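Local atomic coordinates of uncharacterized protein lp_2219 (Lactobacillus plantarum, PDB entry 3HFQ), a protein that is of unknown function but folds as a seven-bladed beta-propeller of the lactonase family, so a lactonase-like activity is possible though not established. Residues 189-197 and 243-254; 105-113 and 122-130. The protein carries 1 engineered substitution. All coordinates share one frame; numbering follows the deposited sequence.

From the N terminus, contact 2 closes first: residues 105-113 and 122-130 carry the last two strands of one four-stranded propeller blade, and their pairing shuts a short hairpin within that blade. Blade 143-182 follows before contact 1 opens. There, 45 residues between 189-197 and 243-254 supply the other three strands of blade 189-230, so the contact joins the first strand of one blade to the first strand, turn and start of the second strand of the next. The contacts run in series, neither nested nor crossed. The centres of contact 1 and contact 2 lie about 25 Å apart and their nearest atoms about 7 Å; contact 1 sits nearer the chain centre, contact 2 at a blade's outer edge.

Contact 1 of 2, residues 189-197 and 243-254; sequences PRHLVFSPD and AAIRLSHDGHFL. With PO4 (phosphate ion), chain C.
V193 meets the neighbouring blade with both methyls. V193 CG1 lies 3.8 Å from L254 CD1, the two side chains passing in opposite directions, and also faces I245 CG1; V193 CG2 lies 4.0 Å from L247 CB, with the valine and leucine side chains at about a right angle. These contacts join strands 189-194 and 243-247, which run parallel with axes 6.5 Å apart, too far for direct backbone pairing. Water fills in instead: one bridges H191 ND1 (2.9 Å) and I245 N, a second donates to L192 O and I245 O. At one end R190 stretches out, CG anti to the backbone N (chi1 -168°) and the chain straight on to NE. A243 CB lies over one face of the guanidinium, toward its rim, and R190 NH1 makes a weak hydrogen bond to A243 O (3.1 Å). R190 NH1 also sits 3.4 Å above the centre of the H191 ring. Phosphate O2 approaches in the guanidinium plane and is gripped by R190 NE (2.8 Å) and R190 NH2; E206 forms a salt bridge with NE, while H144 and R259 also hydrogen-bond the phosphate. At the other end P196 rests on the type I turn S248-G251, with P196 CG 3.3 Å from H249 O and P196 CD packed against G251 CA. The blade interface thus changes character along its length, from apolar packing round V193 to hydrated polar groups and an anion-binding arginine; the phosphate, probably from the crystallisation liquor, is consistent with a pocket suited to negatively charged groups.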
loop_
_atom_site.group_PDB
_atom_site.type_symbol
_atom_site.label_atom_id
_atom_site.label_comp_id
_atom_site.label_asym_id
_atom_site.label_seq_id
_atom_site.Cartn_x
_atom_site.Cartn_y
_atom_site.Cartn_z
ATOM N N PRO A 189 -11.842 -2.550 -6.266
ATOM C CA PRO A 189 -11.234 -2.116 -5.001
ATOM C C PRO A 189 -9.785 -2.585 -4.891
ATOM O O PRO A 189 -9.466 -3.710 -5.263
ATOM C CB PRO A 189 -12.140 -2.752 -3.954
ATOM C CG PRO A 189 -12.538 -4.048 -4.621
ATOM C CD PRO A 189 -12.860 -3.592 -6.029
ATOM N N ARG A 190 -8.917 -1.730 -4.361
ATOM C CA ARG A 190 -7.497 -2.066 -4.272
ATOM C C ARG A 190 -6.920 -1.980 -2.864
ATOM O O ARG A 190 -6.497 -2.991 -2.297
ATOM C CB ARG A 190 -6.712 -1.152 -5.218
ATOM C CG ARG A 190 -5.252 -1.547 -5.456
ATOM C CD ARG A 190 -4.600 -0.544 -6.406
ATOM N NE ARG A 190 -3.240 -0.913 -6.789
ATOM C CZ ARG A 190 -2.152 -0.661 -6.067
ATOM N NH1 ARG A 190 -2.246 -0.028 -4.901
ATOM N NH2 ARG A 190 -0.961 -1.037 -6.519
ATOM N N HIS A 191 -6.888 -0.766 -2.317
ATOM C CA HIS A 191 -6.364 -0.513 -0.973
ATOM C C HIS A 191 -7.364 0.323 -0.181
ATOM O O HIS A 191 -8.241 0.967 -0.756
ATOM C CB HIS A 191 -5.055 0.289 -1.022
ATOM C CG HIS A 191 -3.839 -0.523 -1.372
ATOM N ND1 HIS A 191 -2.559 -0.042 -1.161
ATOM C CD2 HIS A 191 -3.703 -1.744 -1.914
ATOM C CE1 HIS A 191 -1.689 -0.948 -1.565
ATOM N NE2 HIS A 191 -2.347 -1.994 -2.028
ATOM N N LEU A 192 -7.215 0.319 1.138
ATOM C CA LEU A 192 -8.069 1.115 2.013
ATOM C C LEU A 192 -7.245 1.611 3.192
ATOM O O LEU A 192 -6.115 1.166 3.405
ATOM C CB LEU A 192 -9.273 0.296 2.511
ATOM C CG LEU A 192 -9.129 -0.918 3.437
ATOM C CD1 LEU A 192 -8.708 -0.493 4.845
ATOM C CD2 LEU A 192 -10.476 -1.629 3.507
ATOM N N VAL A 193 -7.810 2.547 3.947
ATOM C CA VAL A 193 -7.145 3.097 5.118
ATOM C C VAL A 193 -8.235 3.501 6.109
ATOM O O VAL A 193 -9.266 4.047 5.716
ATOM C CB VAL A 193 -6.267 4.329 4.749
ATOM C CG1 VAL A 193 -7.136 5.465 4.202
ATOM C CG2 VAL A 193 -5.477 4.784 5.962
ATOM N N PHE A 194 -8.016 3.205 7.388
ATOM C CA PHE A 194 -8.985 3.530 8.429
ATOM C C PHE A 194 -8.713 4.879 9.078
ATOM O O PHE A 194 -7.572 5.342 9.125
ATOM C CB PHE A 194 -8.977 2.464 9.537
ATOM C CG PHE A 194 -9.775 1.235 9.213
ATOM C CD1 PHE A 194 -9.186 0.149 8.578
ATOM C CD2 PHE A 194 -11.120 1.161 9.557
ATOM C CE1 PHE A 194 -9.928 -0.998 8.292
ATOM C CE2 PHE A 194 -11.871 0.016 9.276
ATOM C CZ PHE A 194 -11.276 -1.059 8.645
ATOM N N SER A 195 -9.775 5.491 9.589
ATOM C CA SER A 195 -9.681 6.773 10.276
ATOM C C SER A 195 -9.071 6.518 11.652
ATOM O O SER A 195 -9.118 5.400 12.161
ATOM C CB SER A 195 -11.073 7.387 10.440
ATOM O OG SER A 195 -11.897 6.561 11.253
ATOM N N PRO A 196 -8.500 7.559 12.277
ATOM C CA PRO A 196 -7.878 7.444 13.601
ATOM C C PRO A 196 -8.786 6.860 14.687
ATOM O O PRO A 196 -8.315 6.127 15.557
ATOM C CB PRO A 196 -7.458 8.882 13.911
ATOM C CG PRO A 196 -7.197 9.458 12.554
ATOM C CD PRO A 196 -8.366 8.930 11.755
ATOM N N ASP A 197 -10.079 7.180 14.648
ATOM C CA ASP A 197 -10.996 6.650 15.659
ATOM C C ASP A 197 -11.553 5.282 15.277
ATOM O O ASP A 197 -12.360 4.705 16.008
ATOM C CB ASP A 197 -12.149 7.631 15.936
ATOM C CG ASP A 197 -13.016 7.895 14.716
ATOM O OD1 ASP A 197 -12.820 7.244 13.667
ATOM O OD2 ASP A 197 -13.909 8.763 14.816
ATOM N N ALA A 243 -4.237 4.100 -7.151
ATOM C CA ALA A 243 -3.341 3.131 -6.525
ATOM C C ALA A 243 -3.272 3.176 -5.003
ATOM O O ALA A 243 -3.992 2.447 -4.318
ATOM C CB ALA A 243 -1.932 3.279 -7.114
ATOM N N ALA A 244 -2.388 4.020 -4.478
ATOM C CA ALA A 244 -2.205 4.141 -3.037
ATOM C C ALA A 244 -3.156 5.148 -2.414
ATOM O O ALA A 244 -3.596 6.088 -3.073
ATOM C CB ALA A 244 -0.767 4.531 -2.730
ATOM N N ILE A 245 -3.468 4.946 -1.140
ATOM C CA ILE A 245 -4.361 5.848 -0.423
ATOM C C ILE A 245 -3.831 6.030 1.000
ATOM O O ILE A 245 -3.504 5.058 1.682
ATOM C CB ILE A 245 -5.818 5.300 -0.429
ATOM C CG1 ILE A 245 -6.766 6.307 0.227
ATOM C CG2 ILE A 245 -5.882 3.950 0.262
ATOM C CD1 ILE A 245 -8.237 6.020 -0.059
ATOM N N ARG A 246 -3.723 7.284 1.432
ATOM C CA ARG A 246 -3.194 7.601 2.760
ATOM C C ARG A 246 -4.060 8.621 3.491
ATOM O O ARG A 246 -4.745 9.424 2.868
ATOM C CB ARG A 246 -1.785 8.177 2.636
ATOM C CG ARG A 246 -0.826 7.339 1.814
ATOM C CD ARG A 246 -0.382 6.095 2.565
ATOM N NE ARG A 246 0.681 5.411 1.836
ATOM C CZ ARG A 246 1.249 4.276 2.227
ATOM N NH1 ARG A 246 0.854 3.686 3.351
ATOM N NH2 ARG A 246 2.217 3.737 1.495
ATOM N N LEU A 247 -4.005 8.600 4.817
ATOM C CA LEU A 247 -4.784 9.533 5.622
ATOM C C LEU A 247 -3.858 10.183 6.643
ATOM O O LEU A 247 -3.039 9.506 7.263
ATOM C CB LEU A 247 -5.906 8.784 6.343
ATOM C CG LEU A 247 -6.924 9.594 7.148
ATOM C CD1 LEU A 247 -7.805 10.407 6.204
ATOM C CD2 LEU A 247 -7.782 8.642 7.974
ATOM N N SER A 248 -3.979 11.495 6.817
ATOM C CA SER A 248 -3.135 12.193 7.783
ATOM C C SER A 248 -3.431 11.669 9.186
ATOM O O SER A 248 -4.510 11.138 9.441
ATOM C CB SER A 248 -3.380 13.705 7.716
ATOM O OG SER A 248 -4.742 14.017 7.930
ATOM N N HIS A 249 -2.466 11.819 10.089
ATOM C CA HIS A 249 -2.605 11.344 11.461
ATOM C C HIS A 249 -3.823 11.923 12.177
ATOM O O HIS A 249 -4.450 11.245 12.991
ATOM C CB HIS A 249 -1.344 11.679 12.263
ATOM C CG HIS A 249 -1.280 11.005 13.598
ATOM N ND1 HIS A 249 -1.001 9.658 13.739
ATOM C CD2 HIS A 249 -1.473 11.479 14.848
ATOM C CE1 HIS A 249 -1.025 9.341 15.017
ATOM N NE2 HIS A 249 -1.310 10.425 15.716
ATOM N N ASP A 250 -4.153 13.174 11.882
ATOM C CA ASP A 250 -5.304 13.812 12.511
ATOM C C ASP A 250 -6.611 13.383 11.844
ATOM O O ASP A 250 -7.693 13.706 12.325
ATOM C CB ASP A 250 -5.149 15.340 12.478
ATOM C CG ASP A 250 -4.927 15.885 11.077
ATOM O OD1 ASP A 250 -4.522 17.065 10.957
ATOM O OD2 ASP A 250 -5.161 15.148 10.098
ATOM N N GLY A 251 -6.498 12.646 10.742
ATOM C CA GLY A 251 -7.673 12.168 10.030
ATOM C C GLY A 251 -8.419 13.213 9.213
ATOM O O GLY A 251 -9.513 12.948 8.724
ATOM N N HIS A 252 -7.822 14.389 9.041
ATOM C CA HIS A 252 -8.462 15.477 8.304
ATOM C C HIS A 252 -8.263 15.481 6.794
ATOM O O HIS A 252 -9.067 16.065 6.062
ATOM C CB HIS A 252 -7.983 16.820 8.859
ATOM C CG HIS A 252 -8.405 17.068 10.273
ATOM N ND1 HIS A 252 -7.585 17.697 11.193
ATOM C CD2 HIS A 252 -9.558 16.802 10.922
ATOM C CE1 HIS A 252 -8.222 17.800 12.343
ATOM N NE2 HIS A 252 -9.425 17.263 12.208
ATOM N N PHE A 253 -7.197 14.846 6.320
ATOM C CA PHE A 253 -6.929 14.840 4.891
ATOM C C PHE A 253 -6.625 13.469 4.306
ATOM O O PHE A 253 -5.837 12.702 4.863
ATOM C CB PHE A 253 -5.788 15.813 4.598
ATOM C CG PHE A 253 -6.122 17.237 4.945
ATOM C CD1 PHE A 253 -6.947 17.990 4.119
ATOM C CD2 PHE A 253 -5.662 17.803 6.129
ATOM C CE1 PHE A 253 -7.314 19.289 4.469
ATOM C CE2 PHE A 253 -6.023 19.102 6.490
ATOM C CZ PHE A 253 -6.850 19.844 5.658
ATOM N N LEU A 254 -7.265 13.176 3.176
ATOM C CA LEU A 254 -7.096 11.906 2.477
ATOM C C LEU A 254 -6.340 12.146 1.173
ATOM O O LEU A 254 -6.586 13.130 0.472
ATOM C CB LEU A 254 -8.465 11.289 2.171
ATOM C CG LEU A 254 -8.511 9.869 1.594
ATOM C CD1 LEU A 254 -8.109 8.860 2.673
ATOM C CD2 LEU A 254 -9.919 9.564 1.111
HETATM P P PO4 C . -2.228 -3.247 -9.892
HETATM O O1 PO4 C . -1.831 -3.034 -11.401
HETATM O O2 PO4 C . -2.061 -1.894 -9.105
HETATM O O3 PO4 C . -3.727 -3.732 -9.801
HETATM O O4 PO4 C . -1.287 -4.338 -9.248
HETATM O O HOH W 1 -2.037 2.488 0.113
HETATM O O HOH W 2 -3.160 1.956 2.623
#

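Contact 2 of 2, residues 105-113 and 122-130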
loop_
_atom_site.group_PDB
_atom_site.type_symbol
_atom_site.label_atom_id
_atom_site.label_comp_id
_atom_site.label_asym_id
_atom_site.label_seq_id
_atom_site.Cartn_x
_atom_site.Cartn_y
_atom_site.Cartn_z
ATOM N N TYR A 105 -1.979 -11.183 -6.051
ATOM C CA TYR A 105 -2.851 -10.764 -7.139
ATOM C C TYR A 105 -3.238 -11.875 -8.105
ATOM O O TYR A 105 -4.414 -12.196 -8.256
ATOM C CB TYR A 105 -2.170 -9.629 -7.901
ATOM C CG TYR A 105 -3.033 -8.955 -8.945
ATOM C CD1 TYR A 105 -3.172 -9.493 -10.226
ATOM C CD2 TYR A 105 -3.683 -7.758 -8.658
ATOM C CE1 TYR A 105 -3.946 -8.850 -11.197
ATOM C CE2 TYR A 105 -4.457 -7.110 -9.616
ATOM C CZ TYR A 105 -4.579 -7.654 -10.880
ATOM O OH TYR A 105 -5.338 -6.993 -11.822
ATOM N N HIS A 106 -2.240 -12.462 -8.751
ATOM C CA HIS A 106 -2.474 -13.511 -9.733
ATOM C C HIS A 106 -3.094 -14.797 -9.181
ATOM O O HIS A 106 -3.944 -15.403 -9.834
ATOM C CB HIS A 106 -1.157 -13.809 -10.449
ATOM C CG HIS A 106 -0.494 -12.587 -11.011
ATOM N ND1 HIS A 106 -0.976 -11.923 -12.121
ATOM C CD2 HIS A 106 0.586 -11.888 -10.593
ATOM C CE1 HIS A 106 -0.218 -10.867 -12.360
ATOM N NE2 HIS A 106 0.737 -10.822 -11.447
ATOM N N LYS A 107 -2.688 -15.211 -7.982
ATOM C CA LYS A 107 -3.220 -16.435 -7.380
ATOM C C LYS A 107 -4.576 -16.260 -6.699
ATOM O O LYS A 107 -5.311 -17.233 -6.517
ATOM C CB LYS A 107 -2.238 -17.000 -6.351
ATOM C CG LYS A 107 -0.934 -17.524 -6.918
ATOM C CD LYS A 107 -0.077 -18.081 -5.784
ATOM C CE LYS A 107 0.995 -19.022 -6.291
ATOM N NZ LYS A 107 1.721 -19.662 -5.156
ATOM N N GLY A 108 -4.893 -15.026 -6.310
ATOM C CA GLY A 108 -6.159 -14.756 -5.643
ATOM C C GLY A 108 -6.142 -15.274 -4.217
ATOM O O GLY A 108 -7.143 -15.781 -3.706
ATOM N N THR A 109 -4.996 -15.127 -3.562
ATOM C CA THR A 109 -4.832 -15.620 -2.204
ATOM C C THR A 109 -4.394 -14.597 -1.170
ATOM O O THR A 109 -3.842 -13.543 -1.493
ATOM C CB THR A 109 -3.789 -16.750 -2.163
ATOM O OG1 THR A 109 -2.542 -16.257 -2.672
ATOM C CG2 THR A 109 -4.235 -17.929 -3.005
ATOM N N ALA A 110 -4.657 -14.944 0.086
ATOM C CA ALA A 110 -4.257 -14.152 1.239
ATOM C C ALA A 110 -3.465 -15.189 2.023
ATOM O O ALA A 110 -3.946 -16.299 2.261
ATOM C CB ALA A 110 -5.474 -13.701 2.037
ATOM N N GLU A 111 -2.240 -14.854 2.390
ATOM C CA GLU A 111 -1.408 -15.787 3.135
ATOM C C GLU A 111 -0.997 -15.225 4.487
ATOM O O GLU A 111 -0.925 -14.005 4.668
ATOM C CB GLU A 111 -0.155 -16.156 2.329
ATOM C CG GLU A 111 -0.373 -17.066 1.119
ATOM C CD GLU A 111 0.884 -17.849 0.780
ATOM O OE1 GLU A 111 1.985 -17.348 1.099
ATOM O OE2 GLU A 111 0.788 -18.951 0.197
ATOM N N VAL A 112 -0.735 -16.129 5.430
ATOM C CA VAL A 112 -0.329 -15.749 6.777
ATOM C C VAL A 112 0.937 -16.514 7.139
ATOM O O VAL A 112 1.046 -17.712 6.872
ATOM C CB VAL A 112 -1.423 -16.097 7.813
ATOM C CG1 VAL A 112 -1.027 -15.567 9.196
ATOM C CG2 VAL A 112 -2.761 -15.521 7.370
HETATM N N MSE A 113 1.896 -15.815 7.736
HETATM C CA MSE A 113 3.158 -16.414 8.152
HETATM C C MSE A 113 3.426 -15.986 9.587
HETATM O O MSE A 113 3.009 -14.903 9.996
HETATM C CB MSE A 113 4.296 -15.923 7.248
HETATM C CG MSE A 113 4.205 -16.420 5.817
HETATM SE SE MSE A 113 5.136 -15.266 4.590
HETATM C CE MSE A 113 4.382 -15.902 2.923
ATOM N N THR A 122 7.604 -18.384 8.742
ATOM C CA THR A 122 7.116 -19.737 8.493
ATOM C C THR A 122 5.660 -19.627 8.052
ATOM O O THR A 122 4.844 -18.990 8.726
ATOM C CB THR A 122 7.165 -20.617 9.753
ATOM O OG1 THR A 122 8.496 -20.631 10.283
ATOM C CG2 THR A 122 6.749 -22.048 9.416
ATOM N N LEU A 123 5.336 -20.246 6.923
ATOM C CA LEU A 123 3.974 -20.218 6.389
ATOM C C LEU A 123 3.004 -20.964 7.302
ATOM O O LEU A 123 3.316 -22.051 7.793
ATOM C CB LEU A 123 3.952 -20.858 4.999
ATOM C CG LEU A 123 2.611 -20.921 4.266
ATOM C CD1 LEU A 123 2.146 -19.513 3.909
ATOM C CD2 LEU A 123 2.770 -21.768 3.005
ATOM N N THR A 124 1.827 -20.384 7.524
ATOM C CA THR A 124 0.818 -21.014 8.367
ATOM C C THR A 124 -0.519 -21.224 7.659
ATOM O O THR A 124 -1.199 -22.220 7.903
ATOM C CB THR A 124 0.533 -20.193 9.654
ATOM O OG1 THR A 124 0.160 -18.855 9.303
ATOM C CG2 THR A 124 1.763 -20.163 10.562
ATOM N N ASP A 125 -0.891 -20.303 6.773
ATOM C CA ASP A 125 -2.182 -20.417 6.096
ATOM C C ASP A 125 -2.220 -19.722 4.733
ATOM O O ASP A 125 -1.565 -18.702 4.524
ATOM C CB ASP A 125 -3.254 -19.833 7.023
ATOM C CG ASP A 125 -4.678 -20.177 6.598
ATOM O OD1 ASP A 125 -4.897 -21.247 5.991
ATOM O OD2 ASP A 125 -5.589 -19.379 6.905
ATOM N N THR A 126 -2.979 -20.301 3.809
ATOM C CA THR A 126 -3.155 -19.746 2.472
ATOM C C THR A 126 -4.642 -19.845 2.158
ATOM O O THR A 126 -5.178 -20.941 1.976
ATOM C CB THR A 126 -2.371 -20.537 1.401
ATOM O OG1 THR A 126 -0.975 -20.529 1.722
ATOM C CG2 THR A 126 -2.557 -19.900 0.026
ATOM N N VAL A 127 -5.310 -18.696 2.124
ATOM C CA VAL A 127 -6.739 -18.647 1.844
ATOM C C VAL A 127 -6.976 -18.387 0.361
ATOM O O VAL A 127 -6.500 -17.389 -0.184
ATOM C CB VAL A 127 -7.416 -17.543 2.681
ATOM C CG1 VAL A 127 -8.883 -17.404 2.294
ATOM C CG2 VAL A 127 -7.290 -17.882 4.162
ATOM N N GLN A 128 -7.710 -19.286 -0.288
ATOM C CA GLN A 128 -7.997 -19.161 -1.712
ATOM C C GLN A 128 -9.361 -18.536 -1.973
ATOM O O GLN A 128 -10.365 -18.957 -1.398
ATOM C CB GLN A 128 -7.941 -20.539 -2.383
ATOM C CG GLN A 128 -8.187 -20.516 -3.892
ATOM C CD GLN A 128 -7.094 -19.791 -4.655
ATOM O OE1 GLN A 128 -5.937 -20.209 -4.649
ATOM N NE2 GLN A 128 -7.457 -18.698 -5.315
ATOM N N HIS A 129 -9.393 -17.531 -2.842
ATOM C CA HIS A 129 -10.646 -16.867 -3.187
ATOM C C HIS A 129 -11.005 -17.150 -4.640
ATOM O O HIS A 129 -10.172 -17.611 -5.419
ATOM C CB HIS A 129 -10.538 -15.346 -3.003
ATOM C CG HIS A 129 -10.143 -14.924 -1.622
ATOM N ND1 HIS A 129 -8.852 -15.029 -1.152
ATOM C CD2 HIS A 129 -10.871 -14.393 -0.611
ATOM C CE1 HIS A 129 -8.801 -14.579 0.092
ATOM N NE2 HIS A 129 -10.012 -14.188 0.442
ATOM N N SER A 130 -12.253 -16.865 -4.995
ATOM C CA SER A 130 -12.723 -17.064 -6.354
ATOM C C SER A 130 -13.687 -15.939 -6.702
ATOM O O SER A 130 -14.140 -15.202 -5.824
ATOM C CB SER A 130 -13.430 -18.416 -6.487
ATOM O OG SER A 130 -14.621 -18.443 -5.721
#
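E111 and T126 lie side by side, pointing the same way: CG of the glutamate (chi1 -72°) and OG1 of the threonine (chi1 -59°) are each anti to their own carbonyl carbon, which lets T126 OG1 donate to E111 OE2 (2.8 Å) from above the carboxylate plane. L123 CD1 comes across the same carboxylate, 3.6 Å from E111 OE1. An alanine in place of E111 would remove the carboxylate, and the T126 hydroxyl would probably lose this acceptor and L123 CD1 one of its neighbours. A bend at chi2 (66°) turns the Q128 amide back, and its NE2 donates to K107 O (2.9 Å), in plane with both groups, and to H129 O. H129 grips G108 O twice, through its backbone N (3.0 Å) and, at the ring edge, through ND1 (3.2 Å). The antiparallel pairing is interrupted by a classic bulge, where T124 N and D125 N share V112 O, and resumes at M113 and L123; T124 OG1 bonds to G173 O. As 121-128 is the outermost strand of its blade, the hairpin's side-chain bonds supplement the backbone pairing at its edge, and both hydrogens of the Q128 amide are spent on carbonyls where the strand ends.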